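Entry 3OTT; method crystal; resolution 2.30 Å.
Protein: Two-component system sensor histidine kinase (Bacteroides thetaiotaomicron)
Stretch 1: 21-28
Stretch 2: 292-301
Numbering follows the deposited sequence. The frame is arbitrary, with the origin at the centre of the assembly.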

ATOM      1  N   ALA B  21      41.685   3.434  -6.830  1.00 30.34           N
ATOM      2  CA  ALA B  21      40.730   2.677  -6.077  1.00 28.51           C
ATOM      3  C   ALA B  21      40.581   1.337  -6.824  1.00 27.58           C
ATOM      4  O   ALA B  21      40.569   1.298  -8.034  1.00 29.63           O
ATOM      5  CB  ALA B  21      39.440   3.417  -6.034  1.00 26.37           C
ATOM      6  N   SER B  22      40.517   0.229  -6.136  1.00 26.02           N
ATOM      7  CA  SER B  22      40.240  -1.000  -6.854  1.00 24.74           C
ATOM      8  C   SER B  22      39.361  -1.911  -6.043  1.00 24.25           C
ATOM      9  O   SER B  22      38.731  -2.780  -6.628  1.00 25.01           O
ATOM     10  CB  SER B  22      41.515  -1.691  -7.314  1.00 24.89           C
ATOM     11  OG  SER B  22      42.393  -1.908  -6.231  1.00 25.52           O
ATOM     12  N   VAL B  23      39.277  -1.661  -4.723  1.00 23.16           N
ATOM     13  CA  VAL B  23      38.402  -2.406  -3.799  1.00 21.80           C
ATOM     14  C   VAL B  23      37.031  -1.749  -3.552  1.00 22.32           C
ATOM     15  O   VAL B  23      36.944  -0.634  -3.028  1.00 21.89           O
ATOM     16  CB  VAL B  23      39.100  -2.701  -2.407  1.00 21.60           C
ATOM     17  CG1 VAL B  23      38.243  -3.582  -1.567  1.00 20.40           C
ATOM     18  CG2 VAL B  23      40.453  -3.397  -2.584  1.00 21.53           C
ATOM     19  N   VAL B  24      35.945  -2.463  -3.869  1.00 22.51           N
ATOM     20  CA  VAL B  24      34.607  -1.923  -3.652  1.00 22.73           C
ATOM     21  C   VAL B  24      33.960  -2.601  -2.471  1.00 23.64           C
ATOM     22  O   VAL B  24      33.859  -3.827  -2.433  1.00 26.42           O
ATOM     23  CB  VAL B  24      33.767  -2.063  -4.919  1.00 22.27           C
ATOM     24  CG1 VAL B  24      32.278  -1.817  -4.669  1.00 21.07           C
ATOM     25  CG2 VAL B  24      34.285  -1.150  -5.971  1.00 21.77           C
ATOM     26  N   SER B  25      33.455  -1.851  -1.515  1.00 23.04           N
ATOM     27  CA  SER B  25      32.967  -2.529  -0.336  1.00 24.61           C
ATOM     28  C   SER B  25      31.446  -2.440  -0.142  1.00 23.90           C
ATOM     29  O   SER B  25      30.945  -3.098   0.752  1.00 24.07           O
ATOM     30  CB  SER B  25      33.641  -1.913   0.874  1.00 24.64           C
ATOM     31  OG  SER B  25      33.251  -0.538   0.855  1.00 28.91           O
ATOM     32  N   CYS B  26      30.761  -1.545  -0.888  1.00 22.42           N
ATOM     33  CA  CYS B  26      29.327  -1.366  -0.806  1.00 20.76           C
ATOM     34  C   CYS B  26      28.776  -0.523  -1.952  1.00 20.53           C
ATOM     35  O   CYS B  26      29.532   0.184  -2.627  1.00 19.90           O
ATOM     36  CB  CYS B  26      28.927  -0.692   0.495  1.00 21.22           C
ATOM     37  SG  CYS B  26      29.769   0.834   0.788  1.00 21.25           S
ATOM     38  N   PHE B  27      27.452  -0.578  -2.104  1.00 18.65           N
ATOM     39  CA  PHE B  27      26.716   0.130  -3.155  1.00 18.37           C
ATOM     40  C   PHE B  27      25.501   0.698  -2.493  1.00 18.79           C
ATOM     41  O   PHE B  27      24.943   0.056  -1.597  1.00 19.95           O
ATOM     42  CB  PHE B  27      26.192  -0.778  -4.276  1.00 16.06           C
ATOM     43  CG  PHE B  27      27.246  -1.529  -5.007  1.00 16.58           C
ATOM     44  CD1 PHE B  27      27.680  -2.769  -4.546  1.00 14.81           C
ATOM     45  CD2 PHE B  27      27.822  -1.003  -6.150  1.00 13.14           C
ATOM     46  CE1 PHE B  27      28.643  -3.485  -5.231  1.00 16.31           C
ATOM     47  CE2 PHE B  27      28.815  -1.702  -6.804  1.00 14.39           C
ATOM     48  CZ  PHE B  27      29.218  -2.933  -6.382  1.00 13.45           C
ATOM     49  N   LEU B  28      25.071   1.876  -2.952  1.00 18.73           N
ATOM     50  CA  LEU B  28      23.785   2.470  -2.568  1.00 18.47           C
ATOM     51  C   LEU B  28      23.151   2.953  -3.823  1.00 18.69           C
ATOM     52  O   LEU B  28      23.827   3.237  -4.784  1.00 19.20           O
ATOM     53  CB  LEU B  28      24.014   3.651  -1.634  1.00 19.15           C
ATOM     54  CG  LEU B  28      24.677   3.236  -0.334  1.00 20.43           C
ATOM     55  CD1 LEU B  28      25.222   4.444   0.435  1.00 22.02           C
ATOM     56  CD2 LEU B  28      23.662   2.417   0.505  1.00 24.22           C
ATOM     57  N   ILE B 292      22.323  -7.252 -10.472  1.00 15.67           N
ATOM     58  CA  ILE B 292      23.202  -7.625  -9.356  1.00 12.76           C
ATOM     59  C   ILE B 292      24.566  -6.958  -9.537  1.00 12.68           C
ATOM     60  O   ILE B 292      25.249  -7.205 -10.524  1.00 12.95           O
ATOM     61  CB  ILE B 292      23.466  -9.113  -9.445  1.00 12.25           C
ATOM     62  CG1 ILE B 292      22.140  -9.899  -9.368  1.00 13.41           C
ATOM     63  CG2 ILE B 292      24.469  -9.572  -8.421  1.00  9.97           C
ATOM     64  CD1 ILE B 292      21.206  -9.496  -8.193  1.00 12.90           C
ATOM     65  N   TRP B 293      24.980  -6.195  -8.537  1.00 11.02           N
ATOM     66  CA  TRP B 293      26.232  -5.492  -8.512  1.00 10.85           C
ATOM     67  C   TRP B 293      27.133  -6.285  -7.570  1.00 10.27           C
ATOM     68  O   TRP B 293      26.753  -6.518  -6.432  1.00 11.56           O
ATOM     69  CB  TRP B 293      26.016  -4.026  -7.959  1.00  8.81           C
ATOM     70  CG  TRP B 293      25.108  -3.222  -8.865  1.00 10.40           C
ATOM     71  CD1 TRP B 293      23.743  -3.277  -8.944  1.00  8.85           C
ATOM     72  CD2 TRP B 293      25.536  -2.332  -9.912  1.00  9.29           C
ATOM     73  NE1 TRP B 293      23.290  -2.464  -9.949  1.00  9.49           N
ATOM     74  CE2 TRP B 293      24.376  -1.872 -10.562  1.00 10.10           C
ATOM     75  CE3 TRP B 293      26.790  -1.868 -10.335  1.00  9.24           C
ATOM     76  CZ2 TRP B 293      24.427  -0.924 -11.598  1.00 10.44           C
ATOM     77  CZ3 TRP B 293      26.859  -0.964 -11.391  1.00  9.84           C
ATOM     78  CH2 TRP B 293      25.684  -0.482 -12.000  1.00 12.81           C
ATOM     79  N   LEU B 294      28.320  -6.664  -8.026  1.00 10.92           N
ATOM     80  CA  LEU B 294      29.311  -7.376  -7.173  1.00 12.25           C
ATOM     81  C   LEU B 294      30.537  -6.515  -7.032  1.00 12.58           C
ATOM     82  O   LEU B 294      31.189  -6.155  -8.030  1.00 12.15           O
ATOM     83  CB  LEU B 294      29.744  -8.736  -7.773  1.00 13.08           C
ATOM     84  CG  LEU B 294      28.580  -9.553  -8.334  1.00 16.19           C
ATOM     85  CD1 LEU B 294      29.082 -10.580  -9.372  1.00 19.71           C
ATOM     86  CD2 LEU B 294      27.920 -10.273  -7.135  1.00 19.00           C
ATOM     87  N   GLY B 295      30.857  -6.212  -5.776  1.00 13.20           N
ATOM     88  CA  GLY B 295      32.024  -5.415  -5.431  1.00 13.70           C
ATOM     89  C   GLY B 295      33.101  -6.323  -4.872  1.00 15.91           C
ATOM     90  O   GLY B 295      32.883  -7.061  -3.838  1.00 15.66           O
ATOM     91  N   THR B 296      34.269  -6.222  -5.504  1.00 15.40           N
ATOM     92  CA  THR B 296      35.284  -7.173  -5.331  1.00 14.28           C
ATOM     93  C   THR B 296      36.584  -6.468  -4.984  1.00 15.54           C
ATOM     94  O   THR B 296      36.649  -5.241  -4.857  1.00 14.07           O
ATOM     95  CB  THR B 296      35.485  -8.008  -6.587  1.00 14.63           C
ATOM     96  OG1 THR B 296      36.232  -7.227  -7.512  1.00 20.16           O
ATOM     97  CG2 THR B 296      34.156  -8.396  -7.262  1.00 12.27           C
ATOM     98  N   ASP B 297      37.605  -7.296  -4.771  1.00 15.71           N
ATOM     99  CA  ASP B 297      38.904  -6.853  -4.465  1.00 18.44           C
ATOM    100  C   ASP B 297      39.574  -6.241  -5.702  1.00 19.39           C
ATOM    101  O   ASP B 297      40.618  -5.652  -5.573  1.00 20.46           O
ATOM    102  CB  ASP B 297      39.748  -8.046  -3.973  1.00 20.65           C
ATOM    103  CG  ASP B 297      40.634  -7.672  -2.822  1.00 20.06           C
ATOM    104  OD1 ASP B 297      40.145  -6.982  -1.910  1.00 19.12           O
ATOM    105  OD2 ASP B 297      41.817  -8.062  -2.830  1.00 30.64           O
ATOM    106  N   TYR B 298      38.942  -6.337  -6.876  1.00 19.24           N
ATOM    107  CA  TYR B 298      39.431  -5.627  -8.035  1.00 20.08           C
ATOM    108  C   TYR B 298      38.300  -5.250  -9.014  1.00 18.84           C
ATOM    109  O   TYR B 298      38.013  -5.989  -9.970  1.00 19.69           O
ATOM    110  CB  TYR B 298      40.602  -6.386  -8.683  1.00 21.69           C
ATOM    111  CG  TYR B 298      41.244  -5.670  -9.885  1.00 28.40           C
ATOM    112  CD1 TYR B 298      41.992  -4.511  -9.724  1.00 32.21           C
ATOM    113  CD2 TYR B 298      41.072  -6.167 -11.183  1.00 31.72           C
ATOM    114  CE1 TYR B 298      42.533  -3.853 -10.829  1.00 38.42           C
ATOM    115  CE2 TYR B 298      41.635  -5.545 -12.272  1.00 36.36           C
ATOM    116  CZ  TYR B 298      42.354  -4.395 -12.088  1.00 38.95           C
ATOM    117  OH  TYR B 298      42.891  -3.798 -13.179  1.00 45.94           O
ATOM    118  N   GLY B 299      37.677  -4.092  -8.802  1.00 16.28           N
ATOM    119  CA  GLY B 299      36.591  -3.643  -9.678  1.00 15.43           C
ATOM    120  C   GLY B 299      35.205  -4.203  -9.317  1.00 14.67           C
ATOM    121  O   GLY B 299      35.013  -4.863  -8.274  1.00 14.73           O
ATOM    122  N   ILE B 300      34.287  -4.064 -10.260  1.00 14.80           N
ATOM    123  CA  ILE B 300      32.880  -4.358 -10.116  1.00 14.03           C
ATOM    124  C   ILE B 300      32.472  -5.229 -11.266  1.00 14.49           C
ATOM    125  O   ILE B 300      32.853  -4.999 -12.392  1.00 15.62           O
ATOM    126  CB  ILE B 300      32.077  -3.029 -10.200  1.00 13.71           C
ATOM    127  CG1 ILE B 300      32.251  -2.240  -8.934  1.00 13.28           C
ATOM    128  CG2 ILE B 300      30.587  -3.233 -10.503  1.00 14.08           C
ATOM    129  CD1 ILE B 300      32.001  -0.745  -9.119  1.00 18.75           C
ATOM    130  N   SER B 301      31.672  -6.236 -10.967  1.00 15.22           N
ATOM    131  CA  SER B 301      31.089  -7.076 -11.958  1.00 16.12           C
ATOM    132  C   SER B 301      29.605  -6.821 -11.919  1.00 15.82           C
ATOM    133  O   SER B 301      28.950  -6.891 -10.849  1.00 15.37           O
ATOM    134  CB  SER B 301      31.393  -8.543 -11.621  1.00 17.45           C
ATOM    135  OG  SER B 301      32.519  -9.039 -12.320  1.00 18.75           O
TER

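The apolar centre of the contact is the side chain of Phe27, which points from its strand toward the 292-301 hairpin and, of all the residues in the two stretches, has the largest area covered by the other stretch. With chi1 at -60° (m) and chi2 at 88°, its ring is set with its edge to the hairpin backbone at Leu294 and Gly295. One face receives Trp293 CB, which sits 3.6 Å from the centroid of the Phe27 ring and only 7° off the ring normal, a well-formed CH-pi contact. The Trp293 indole then leads away from the first stretch, and the two aromatic groups meet obliquely, the Phe27 ring and the five-membered ring of Trp293 having planes at 49°. The edge of the Phe27 ring faces the backbone, with Phe27 CE1 3.6 Å from Gly295 N, and Phe27 CZ lies 4.0 Å from Ile300 CG1.

Gly295 is what allows this close approach. An ideal CB here would point toward the first stretch and fall 2.6 Å from Val24 CG1, a clash, and 3.2 Å from Phe27 CE1; with no side chain, the space is left to the valine and the phenylalanine. Val24, buried and in the t rotamer, also points toward the hairpin and packs its CG2 3.8 Å from Ile300 CG1. Although the CA-to-CB bond of Ile300 runs sideways, the end of its side chain comes nearer, and its CG1 thus meets both Val24 and Phe27. Between these two residues, Ser25 and Cys26 point away and take no part in the contact.

Farther out, backbone polar groups take over. Strands 24-28 and 292-296 run roughly antiparallel, at 152°, and two hydrogen bonds join the stretches: Val24 N donates to Thr296 O at 3.0 Å, and Gly299 N to Ser22 O at 2.7 Å, both nearly linear. Each acceptor also receives a CA-H...O contact, from Val23 CA to Thr296 O (3.5 Å) and from Tyr298 CA to Ser22 O (3.3 Å). The turn that presents Gly299 N is braced internally by Thr296, whose side chain points away from the first stretch: Thr296 OG1 donates to Gly299 O (2.8 Å) and accepts from Tyr298 N (2.9 Å). Gly299 suits a positive phi of 85°, where a CB would jam against the preceding carbonyl.

At the outer edge, Ser22 CB rests 3.7 Å from Tyr298 CD1, while Val23 CG2 approaches Asp297 OD1 at 3.7 Å, a carboxylate oxygen hydrogen-bonded elsewhere in the structure. The surface buried between the two stretches is 481 Å², summed over both sides.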